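Local atomic coordinates of tRNA threonylcarbamoyladenosine dehydratase (Escherichia coli, PDB entry 4D79), a protein that catalyses the ATP-dependent dehydration of threonylcarbamoyladenosine at position 37 of tRNAs to its cyclic form, and can accept sulfur in vitro from the cysteine desulfurase CsdA. Residues 103-108 and 115-120; 125-128 and 134-137; 18-23 and 259-264. All blocks are in the same frame, centred on the assembly; numbering follows the deposited sequence.

Contact 1: residues 103-108 and 115-120; sequences TVVDDF and AQYMSV. With ATP (adenosine-5'-triphosphate), chain K.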
loop_
_atom_site.group_PDB
_atom_site.type_symbol
_atom_site.label_atom_id
_atom_site.label_comp_id
_atom_site.label_asym_id
_atom_site.label_seq_id
_atom_site.Cartn_x
_atom_site.Cartn_y
_atom_site.Cartn_z
ATOM N N THR B 103 -20.434 2.275 8.231
ATOM C CA THR B 103 -21.713 1.857 7.655
ATOM C C THR B 103 -21.419 0.889 6.524
ATOM O O THR B 103 -20.531 1.138 5.700
ATOM C CB THR B 103 -22.502 3.059 7.142
ATOM O OG1 THR B 103 -22.689 3.991 8.213
ATOM C CG2 THR B 103 -23.884 2.619 6.526
ATOM N N VAL B 104 -22.143 -0.229 6.505
ATOM C CA VAL B 104 -22.053 -1.217 5.436
ATOM C C VAL B 104 -23.316 -1.109 4.610
ATOM O O VAL B 104 -24.416 -1.167 5.159
ATOM C CB VAL B 104 -21.892 -2.642 5.998
ATOM C CG1 VAL B 104 -22.076 -3.694 4.925
ATOM C CG2 VAL B 104 -20.531 -2.770 6.678
ATOM N N VAL B 105 -23.143 -0.937 3.303
ATOM C CA VAL B 105 -24.192 -1.075 2.300
ATOM C C VAL B 105 -23.922 -2.366 1.534
ATOM O O VAL B 105 -22.992 -2.444 0.713
ATOM C CB VAL B 105 -24.220 0.127 1.357
ATOM C CG1 VAL B 105 -25.323 -0.041 0.270
ATOM C CG2 VAL B 105 -24.458 1.380 2.150
ATOM N N ASP B 106 -24.728 -3.386 1.806
ATOM C CA ASP B 106 -24.538 -4.704 1.206
ATOM C C ASP B 106 -25.303 -4.739 -0.119
ATOM O O ASP B 106 -26.374 -5.331 -0.238
ATOM C CB ASP B 106 -25.015 -5.785 2.167
ATOM C CG ASP B 106 -24.792 -7.180 1.635
ATOM O OD1 ASP B 106 -23.994 -7.334 0.691
ATOM O OD2 ASP B 106 -25.435 -8.121 2.147
ATOM N N ASP B 107 -24.729 -4.095 -1.133
ATOM C CA ASP B 107 -25.409 -3.872 -2.405
ATOM C C ASP B 107 -24.373 -3.417 -3.422
ATOM O O ASP B 107 -23.237 -3.090 -3.071
ATOM C CB ASP B 107 -26.522 -2.824 -2.252
ATOM C CG ASP B 107 -27.609 -2.922 -3.330
ATOM O OD1 ASP B 107 -27.539 -3.781 -4.234
ATOM O OD2 ASP B 107 -28.556 -2.118 -3.263
ATOM N N PHE B 108 -24.789 -3.405 -4.685
ATOM C CA PHE B 108 -24.055 -2.808 -5.788
ATOM C C PHE B 108 -24.746 -1.516 -6.227
ATOM O O PHE B 108 -25.968 -1.410 -6.194
ATOM C CB PHE B 108 -23.994 -3.750 -7.004
ATOM C CG PHE B 108 -23.195 -5.009 -6.792
ATOM C CD1 PHE B 108 -21.904 -4.975 -6.268
ATOM C CD2 PHE B 108 -23.735 -6.237 -7.157
ATOM C CE1 PHE B 108 -21.178 -6.154 -6.100
ATOM C CE2 PHE B 108 -23.016 -7.410 -6.996
ATOM C CZ PHE B 108 -21.740 -7.369 -6.466
ATOM N N ALA B 115 -28.566 7.570 -6.504
ATOM C CA ALA B 115 -28.928 8.793 -5.812
ATOM C C ALA B 115 -29.259 8.513 -4.352
ATOM O O ALA B 115 -28.852 9.265 -3.470
ATOM C CB ALA B 115 -30.090 9.457 -6.531
ATOM N N GLN B 116 -30.007 7.439 -4.078
ATOM C CA GLN B 116 -30.306 7.085 -2.691
ATOM C C GLN B 116 -29.028 6.842 -1.899
ATOM O O GLN B 116 -28.847 7.366 -0.785
ATOM C CB GLN B 116 -31.207 5.847 -2.657
ATOM C CG GLN B 116 -31.439 5.248 -1.274
ATOM C CD GLN B 116 -32.191 3.929 -1.322
ATOM O OE1 GLN B 116 -32.723 3.540 -2.364
ATOM N NE2 GLN B 116 -32.200 3.210 -0.201
ATOM N N TYR B 117 -28.095 6.082 -2.469
ATOM C CA TYR B 117 -26.898 5.802 -1.691
ATOM C C TYR B 117 -26.026 7.044 -1.561
ATOM O O TYR B 117 -25.391 7.241 -0.522
ATOM C CB TYR B 117 -26.140 4.621 -2.309
ATOM C CG TYR B 117 -26.834 3.292 -2.079
ATOM C CD1 TYR B 117 -27.494 3.036 -0.892
ATOM C CD2 TYR B 117 -26.839 2.299 -3.049
ATOM C CE1 TYR B 117 -28.121 1.843 -0.663
ATOM C CE2 TYR B 117 -27.458 1.097 -2.820
ATOM C CZ TYR B 117 -28.109 0.880 -1.621
ATOM O OH TYR B 117 -28.748 -0.312 -1.363
ATOM N N MET B 118 -26.041 7.926 -2.543
ATOM C CA MET B 118 -25.213 9.116 -2.427
ATOM C C MET B 118 -25.914 10.225 -1.643
ATOM O O MET B 118 -25.308 11.277 -1.408
ATOM C CB MET B 118 -24.820 9.618 -3.818
ATOM C CG MET B 118 -23.885 8.687 -4.556
ATOM S SD MET B 118 -22.312 8.377 -3.710
ATOM C CE MET B 118 -22.451 6.630 -3.398
ATOM N N SER B 119 -27.127 9.967 -1.129
ATOM C CA SER B 119 -27.953 10.992 -0.499
ATOM C C SER B 119 -27.490 11.336 0.908
ATOM O O SER B 119 -27.971 12.319 1.473
ATOM C CB SER B 119 -29.430 10.521 -0.423
ATOM O OG SER B 119 -29.931 10.185 -1.698
ATOM N N VAL B 120 -26.534 10.593 1.464
ATOM C CA VAL B 120 -26.069 10.857 2.815
ATOM C C VAL B 120 -25.239 12.127 2.909
ATOM O O VAL B 120 -25.154 12.718 3.990
ATOM C CB VAL B 120 -25.237 9.651 3.309
ATOM C CG1 VAL B 120 -24.611 9.913 4.683
ATOM C CG2 VAL B 120 -26.080 8.387 3.328
HETATM P PG ATP K . -13.113 -11.382 -8.864
HETATM O O1G ATP K . -12.202 -12.475 -9.370
HETATM O O2G ATP K . -13.956 -11.772 -7.674
HETATM O O3G ATP K . -13.837 -10.634 -9.959
HETATM P PB ATP K . -12.531 -8.868 -7.681
HETATM O O1B ATP K . -13.546 -8.238 -8.608
HETATM O O2B ATP K . -12.761 -8.959 -6.182
HETATM O O3B ATP K . -12.085 -10.306 -8.258
HETATM P PA ATP K . -11.001 -6.513 -7.905
HETATM O O1A ATP K . -11.247 -6.108 -9.355
HETATM O O2A ATP K . -9.660 -6.224 -7.286
HETATM O O3A ATP K . -11.133 -8.109 -7.870
HETATM O "O5'" ATP K . -12.182 -5.960 -6.935
HETATM C "C5'" ATP K . -13.293 -5.157 -7.381
HETATM C "C4'" ATP K . -14.395 -4.909 -6.341
HETATM O "O4'" ATP K . -15.369 -3.905 -6.768
HETATM C "C3'" ATP K . -15.198 -6.168 -6.038
HETATM O "O3'" ATP K . -15.193 -6.481 -4.636
HETATM C "C2'" ATP K . -16.603 -5.830 -6.499
HETATM O "O2'" ATP K . -17.598 -6.501 -5.740
HETATM C "C1'" ATP K . -16.695 -4.321 -6.347
HETATM N N9 ATP K . -17.876 -3.781 -7.093
HETATM C C8 ATP K . -18.123 -4.074 -8.396
HETATM N N7 ATP K . -19.261 -3.486 -8.850
HETATM C C5 ATP K . -19.770 -2.804 -7.820
HETATM C C6 ATP K . -20.955 -1.953 -7.658
HETATM N N6 ATP K . -21.778 -1.784 -8.695
HETATM N N1 ATP K . -21.204 -1.394 -6.472
HETATM C C2 ATP K . -20.380 -1.599 -5.419
HETATM N N3 ATP K . -19.271 -2.368 -5.495
HETATM C C4 ATP K . -18.891 -2.993 -6.655
#
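A single tyrosine carries nearly the whole contact: Tyr-117 meets an aliphatic methyl with one ring face and a carboxylate with its hydroxyl. Over the face sits CG1 of Val-105, 3.7 Å from the centroid of the Tyr-117 ring and 22° off the ring normal, a CH-pi contact displaced toward the rim, where the methyl lies nearest CE1 and CZ. CG1 stands anti to the backbone N of Val-105 (chi1 179°), which brings this branch, rather than CG2, over the phenol. At the ring edge, Tyr-117 OH donates to Asp-107 OD2 over 2.6 Å, a short bond that uses the anti lone pair of the carboxylate oxygen. The carboxylate plane stands almost perpendicular to the ring, 88° apart, with OD2 alone meeting the hydroxyl. Its other oxygen, OD1, takes a weak bond from the backbone N of Phe-108 at 2.8 Å, so the two oxygens tie the phenol to the loop backbone.

In the Rossmann-like ThiF fold, 103-105 belongs to the edge strand of the parallel part of the sheet, within this chain, and the chain beyond it turns into the nucleotide pocket, with Asp-106 at the centre of an inverse gamma turn. Helix 114-118 then returns over the sheet to deliver Tyr-117. A beta-branched valine suits the strand, while a tyrosine can cover it and still reach the polar loop with its hydroxyl. Next to the tethered Asp-107, Phe-108 turns its CB away from the helix. Phe-108 CA comes within 3.3 Å of N1 of ATP, and ring atom CD1 of Phe-108 is 3.4 Å from C5 of ATP. The backbone carbonyl O of Phe-108 accepts a hydrogen bond from Asn-113 ND2.

Contact 2: residues 125-128 and 134-137; sequences VIDA and PKAA. With ATP (adenosine-5'-triphosphate), chain K.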
loop_
_atom_site.group_PDB
_atom_site.type_symbol
_atom_site.label_atom_id
_atom_site.label_comp_id
_atom_site.label_asym_id
_atom_site.label_seq_id
_atom_site.Cartn_x
_atom_site.Cartn_y
_atom_site.Cartn_z
ATOM N N VAL B 125 -16.114 10.628 -2.205
ATOM C CA VAL B 125 -16.410 9.282 -2.687
ATOM C C VAL B 125 -15.161 8.726 -3.370
ATOM O O VAL B 125 -14.573 9.381 -4.231
ATOM C CB VAL B 125 -17.618 9.272 -3.647
ATOM C CG1 VAL B 125 -17.882 7.857 -4.174
ATOM C CG2 VAL B 125 -18.880 9.810 -2.916
ATOM N N ILE B 126 -14.765 7.526 -2.987
ATOM C CA ILE B 126 -13.655 6.811 -3.608
ATOM C C ILE B 126 -14.253 5.666 -4.426
ATOM O O ILE B 126 -14.888 4.738 -3.895
ATOM C CB ILE B 126 -12.637 6.312 -2.575
ATOM C CG1 ILE B 126 -12.028 7.507 -1.824
ATOM C CG2 ILE B 126 -11.548 5.477 -3.263
ATOM C CD1 ILE B 126 -11.069 7.142 -0.782
ATOM N N ASP B 127 -14.123 5.777 -5.723
ATOM C CA ASP B 127 -14.725 4.825 -6.637
ATOM C C ASP B 127 -13.689 3.770 -6.985
ATOM O O ASP B 127 -12.728 4.046 -7.714
ATOM C CB ASP B 127 -15.239 5.509 -7.886
ATOM C CG ASP B 127 -15.411 4.545 -9.017
ATOM O OD1 ASP B 127 -15.816 3.410 -8.721
ATOM O OD2 ASP B 127 -15.174 4.908 -10.183
ATOM N N ALA B 128 -13.907 2.560 -6.481
ATOM C CA ALA B 128 -13.011 1.426 -6.699
ATOM C C ALA B 128 -13.775 0.270 -7.329
ATOM O O ALA B 128 -13.513 -0.907 -7.046
ATOM C CB ALA B 128 -12.350 1.017 -5.388
ATOM N N PRO B 134 -21.907 0.045 -13.526
ATOM C CA PRO B 134 -22.121 0.826 -12.299
ATOM C C PRO B 134 -21.088 1.932 -12.091
ATOM O O PRO B 134 -21.400 2.960 -11.477
ATOM C CB PRO B 134 -22.024 -0.245 -11.211
ATOM C CG PRO B 134 -21.114 -1.311 -11.829
ATOM C CD PRO B 134 -21.477 -1.337 -13.244
ATOM N N LYS B 135 -19.856 1.726 -12.547
ATOM C CA LYS B 135 -18.823 2.747 -12.430
ATOM C C LYS B 135 -19.250 4.022 -13.140
ATOM O O LYS B 135 -19.142 5.120 -12.583
ATOM C CB LYS B 135 -17.512 2.213 -13.014
ATOM C CG LYS B 135 -16.273 2.965 -12.607
ATOM C CD LYS B 135 -15.042 2.171 -13.045
ATOM C CE LYS B 135 -13.756 2.821 -12.582
ATOM N NZ LYS B 135 -13.513 2.665 -11.120
ATOM N N ALA B 136 -19.726 3.891 -14.380
ATOM C CA ALA B 136 -20.205 5.042 -15.134
ATOM C C ALA B 136 -21.367 5.728 -14.416
ATOM O O ALA B 136 -21.379 6.951 -14.288
ATOM C CB ALA B 136 -20.619 4.599 -16.535
ATOM N N ALA B 137 -22.308 4.951 -13.887
ATOM C CA ALA B 137 -23.451 5.521 -13.184
ATOM C C ALA B 137 -23.009 6.289 -11.935
ATOM O O ALA B 137 -23.532 7.374 -11.644
ATOM C CB ALA B 137 -24.420 4.402 -12.812
HETATM P PG ATP K . -13.113 -11.382 -8.864
HETATM O O1G ATP K . -12.202 -12.475 -9.370
HETATM O O2G ATP K . -13.956 -11.772 -7.674
HETATM O O3G ATP K . -13.837 -10.634 -9.959
HETATM P PB ATP K . -12.531 -8.868 -7.681
HETATM O O1B ATP K . -13.546 -8.238 -8.608
HETATM O O2B ATP K . -12.761 -8.959 -6.182
HETATM O O3B ATP K . -12.085 -10.306 -8.258
HETATM P PA ATP K . -11.001 -6.513 -7.905
HETATM O O1A ATP K . -11.247 -6.108 -9.355
HETATM O O2A ATP K . -9.660 -6.224 -7.286
HETATM O O3A ATP K . -11.133 -8.109 -7.870
HETATM O "O5'" ATP K . -12.182 -5.960 -6.935
HETATM C "C5'" ATP K . -13.293 -5.157 -7.381
HETATM C "C4'" ATP K . -14.395 -4.909 -6.341
HETATM O "O4'" ATP K . -15.369 -3.905 -6.768
HETATM C "C3'" ATP K . -15.198 -6.168 -6.038
HETATM O "O3'" ATP K . -15.193 -6.481 -4.636
HETATM C "C2'" ATP K . -16.603 -5.830 -6.499
HETATM O "O2'" ATP K . -17.598 -6.501 -5.740
HETATM C "C1'" ATP K . -16.695 -4.321 -6.347
HETATM N N9 ATP K . -17.876 -3.781 -7.093
HETATM C C8 ATP K . -18.123 -4.074 -8.396
HETATM N N7 ATP K . -19.261 -3.486 -8.850
HETATM C C5 ATP K . -19.770 -2.804 -7.820
HETATM C C6 ATP K . -20.955 -1.953 -7.658
HETATM N N6 ATP K . -21.778 -1.784 -8.695
HETATM N N1 ATP K . -21.204 -1.394 -6.472
HETATM C C2 ATP K . -20.380 -1.599 -5.419
HETATM N N3 ATP K . -19.271 -2.368 -5.495
HETATM C C4 ATP K . -18.891 -2.993 -6.655
#
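Asp-127 and Lys-135 run across each other at about a right angle, the acid reaching out from the end of its strand and the lysine coming across it from the first turn of the following helix. They join in a salt bridge with a hydrogen bond of 2.9 Å from Lys-135 NZ to Asp-127 OD2. The ammonium approaches from above the carboxylate, 48° out of its plane. Lys-135 is extended through its first three torsions and bends at the last (chi4 74°), which folds NZ back toward the acid while the aliphatic part also comes close: Lys-135 CG is 3.3 Å from Asp-127 OD2. A long, flexible lysine suits this path, because its length lets it reach from the helix to the strand end.

Strand 124-127, helix 132-144 and strand 149-152 form a beta-alpha-beta unit of the Rossmann-like fold, and the ion pair links its first strand to its helix. The third element takes part as well: Thr-151 OG1 bonds to Asp-127 OD2, and Lys-135 NZ also donates to the carbonyl oxygens of Ile-129 and Thr-152. The ammonium of the buried lysine thus has three firm oxygen partners, which probably helps it to stay charged. Asp-127 OD1 accepts the backbone N-H of Ile-129, steadying the turn after the strand.

Both segments reach the nucleotide close by. Pro-134 sets CB and CG beside the adenine amino group, with CB 3.0 Å from N6 of ATP, and Ala-128 O lies 3.5 Å from O4' of the ribose. The small side chain of Ala-128 rests against the glycine-rich loop at Val-41.

Contact 3: residues 18-23 and 259-264; sequences RLYGEK and KMMAKA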
loop_
_atom_site.group_PDB
_atom_site.type_symbol
_atom_site.label_atom_id
_atom_site.label_comp_id
_atom_site.label_asym_id
_atom_site.label_seq_id
_atom_site.Cartn_x
_atom_site.Cartn_y
_atom_site.Cartn_z
ATOM N N ARG B 18 0.605 15.291 13.616
ATOM C CA ARG B 18 1.960 15.822 13.453
ATOM C C ARG B 18 2.335 15.975 11.986
ATOM O O ARG B 18 3.175 16.813 11.657
ATOM C CB ARG B 18 2.995 14.935 14.156
ATOM C CG ARG B 18 2.883 14.987 15.699
ATOM C CD ARG B 18 4.129 14.465 16.405
ATOM N NE ARG B 18 4.619 13.222 15.828
ATOM C CZ ARG B 18 4.196 12.012 16.173
ATOM N NH1 ARG B 18 3.264 11.868 17.101
ATOM N NH2 ARG B 18 4.710 10.943 15.584
ATOM N N LEU B 19 1.675 15.241 11.104
ATOM C CA LEU B 19 1.949 15.307 9.680
ATOM C C LEU B 19 1.060 16.321 8.958
ATOM O O LEU B 19 1.564 17.194 8.251
ATOM C CB LEU B 19 1.755 13.914 9.085
ATOM C CG LEU B 19 2.020 13.814 7.576
ATOM C CD1 LEU B 19 3.420 14.223 7.192
ATOM C CD2 LEU B 19 1.722 12.407 7.104
ATOM N N TYR B 20 -0.245 16.241 9.152
ATOM C CA TYR B 20 -1.200 17.082 8.432
ATOM C C TYR B 20 -1.621 18.322 9.202
ATOM O O TYR B 20 -2.184 19.243 8.602
ATOM C CB TYR B 20 -2.449 16.274 8.093
ATOM C CG TYR B 20 -2.206 15.087 7.177
ATOM C CD1 TYR B 20 -2.119 15.249 5.806
ATOM C CD2 TYR B 20 -2.125 13.801 7.709
ATOM C CE1 TYR B 20 -1.932 14.150 4.975
ATOM C CE2 TYR B 20 -1.940 12.731 6.928
ATOM C CZ TYR B 20 -1.841 12.897 5.553
ATOM O OH TYR B 20 -1.646 11.781 4.793
ATOM N N GLY B 21 -1.391 18.355 10.510
ATOM C CA GLY B 21 -1.771 19.495 11.315
ATOM C C GLY B 21 -2.994 19.195 12.166
ATOM O O GLY B 21 -3.777 18.298 11.883
ATOM N N GLU B 22 -3.165 20.004 13.219
ATOM C CA GLU B 22 -4.294 19.841 14.138
ATOM C C GLU B 22 -5.627 20.083 13.439
ATOM O O GLU B 22 -6.594 19.361 13.681
ATOM C CB GLU B 22 -4.173 20.792 15.341
ATOM C CG GLU B 22 -2.913 20.599 16.186
ATOM C CD GLU B 22 -2.836 19.243 16.872
ATOM O OE1 GLU B 22 -3.791 18.449 16.764
ATOM O OE2 GLU B 22 -1.815 18.976 17.541
ATOM N N LYS B 23 -5.713 21.124 12.604
ATOM C CA LYS B 23 -6.977 21.414 11.933
ATOM C C LYS B 23 -7.392 20.242 11.061
ATOM O O LYS B 23 -8.566 19.852 11.033
ATOM C CB LYS B 23 -6.839 22.700 11.124
ATOM C CG LYS B 23 -8.158 23.244 10.585
ATOM C CD LYS B 23 -7.995 24.678 10.093
ATOM C CE LYS B 23 -9.329 25.301 9.693
ATOM N NZ LYS B 23 -9.897 24.689 8.456
ATOM N N LYS B 259 -7.245 17.294 -1.379
ATOM C CA LYS B 259 -8.302 18.162 -1.893
ATOM C C LYS B 259 -9.227 18.646 -0.778
ATOM O O LYS B 259 -9.677 19.793 -0.811
ATOM C CB LYS B 259 -9.064 17.431 -2.990
ATOM C CG LYS B 259 -8.243 17.168 -4.194
ATOM C CD LYS B 259 -7.712 18.429 -4.819
ATOM C CE LYS B 259 -6.777 18.132 -5.987
ATOM N NZ LYS B 259 -6.242 19.410 -6.528
ATOM N N MET B 260 -9.520 17.799 0.223
ATOM C CA MET B 260 -10.339 18.233 1.359
ATOM C C MET B 260 -9.633 19.323 2.157
ATOM O O MET B 260 -10.251 20.310 2.570
ATOM C CB MET B 260 -10.654 17.048 2.266
ATOM C CG MET B 260 -11.519 16.044 1.651
ATOM S SD MET B 260 -11.549 14.492 2.567
ATOM C CE MET B 260 -12.270 15.094 4.073
ATOM N N MET B 261 -8.332 19.165 2.378
ATOM C CA MET B 261 -7.571 20.185 3.087
ATOM C C MET B 261 -7.499 21.472 2.276
ATOM O O MET B 261 -7.701 22.567 2.828
ATOM C CB MET B 261 -6.172 19.658 3.425
ATOM C CG MET B 261 -6.189 18.656 4.545
ATOM S SD MET B 261 -4.609 17.857 4.843
ATOM C CE MET B 261 -3.498 19.219 5.160
ATOM N N ALA B 262 -7.307 21.362 0.952
ATOM C CA ALA B 262 -7.219 22.563 0.131
ATOM C C ALA B 262 -8.538 23.322 0.138
ATOM O O ALA B 262 -8.557 24.560 0.176
ATOM C CB ALA B 262 -6.813 22.222 -1.294
ATOM N N LYS B 263 -9.646 22.589 0.065
ATOM C CA LYS B 263 -10.971 23.213 0.076
ATOM C C LYS B 263 -11.238 23.909 1.399
ATOM O O LYS B 263 -11.722 25.049 1.423
ATOM C CB LYS B 263 -12.037 22.158 -0.206
ATOM C CG LYS B 263 -13.469 22.733 -0.363
ATOM C CD LYS B 263 -14.480 21.614 -0.543
ATOM C CE LYS B 263 -15.780 22.105 -1.163
ATOM N NZ LYS B 263 -16.764 20.987 -1.292
ATOM N N ALA B 264 -10.898 23.257 2.513
ATOM C CA ALA B 264 -11.115 23.890 3.812
ATOM C C ALA B 264 -10.300 25.168 3.944
ATOM O O ALA B 264 -10.813 26.190 4.407
ATOM C CB ALA B 264 -10.797 22.903 4.925
#
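Residues 18-23 change direction at Gly-21, which follows the end of helix 7-20 and occupies the N-cap position of helix 22-29. Its backbone angles, with positive phi (106°), would press a beta carbon against the carbonyl oxygen of the preceding residue, so glycine suits this junction. Facing it, 259-264 is a regular part of the long helix 242-266, with Lys-263 N bonded to Lys-259 O at 2.9 Å, one turn back. The backbones stay well apart, with Tyr-20 and Met-261 the nearest residues at 8.9 Å between CA atoms, so the contact is made largely by side chains.

Met-261 reaches about halfway across. Its extended chi2 carries the sulfur out to the tyrosine ring, and the bend at chi3 (57°) swings the terminal methyl to the backbone: SD lies 3.7 Å from Tyr-20 CD1, and Met-261 CE is 3.7 Å from Tyr-20 O. This is a Met-aromatic contact of oblique geometry, with Met-261 SD 4.9 Å from the centroid of the Tyr-20 ring. An unbranched, pliable methionine can fit both ring and carbonyl, and it also packs on Ala-24, Leu-27 and Phe-28 of helix 22-29. Tyr-20 in turn meets Phe-28 edge-to-face and touches Met-243 of the second subunit. Further along, Lys-23 brings NZ to 4.1 Å from Ala-264 CB, a small residue that lets the lysine pass close to the helix.

With no hydrogen bond or salt bridge between the segments, the N-terminal helix junction and the C-terminal helix are joined here by dispersion and sulfur-aromatic contact, which demands less exact alignment than directional bonds would.

Overall arrangement
Contacts 1 and 2 follow one another along the chain and both border the same nucleotide: each touches ATP, with Phe-108 and Pro-134 near the adenine. Their centres are 12 Å apart, and they meet directly where Met-118 SD packs 3.8 Å from Val-125 CG2, joining helix 114-118 to strand 124-127, which follows it in the chain. Contact 3 closes a much longer loop in which both others are nested. Its centre lies 27 Å from that of contact 1 and 25 Å from that of contact 2, with nearest atoms about 13 and 8 Å away. It brings chain-terminal helices together beside the second subunit.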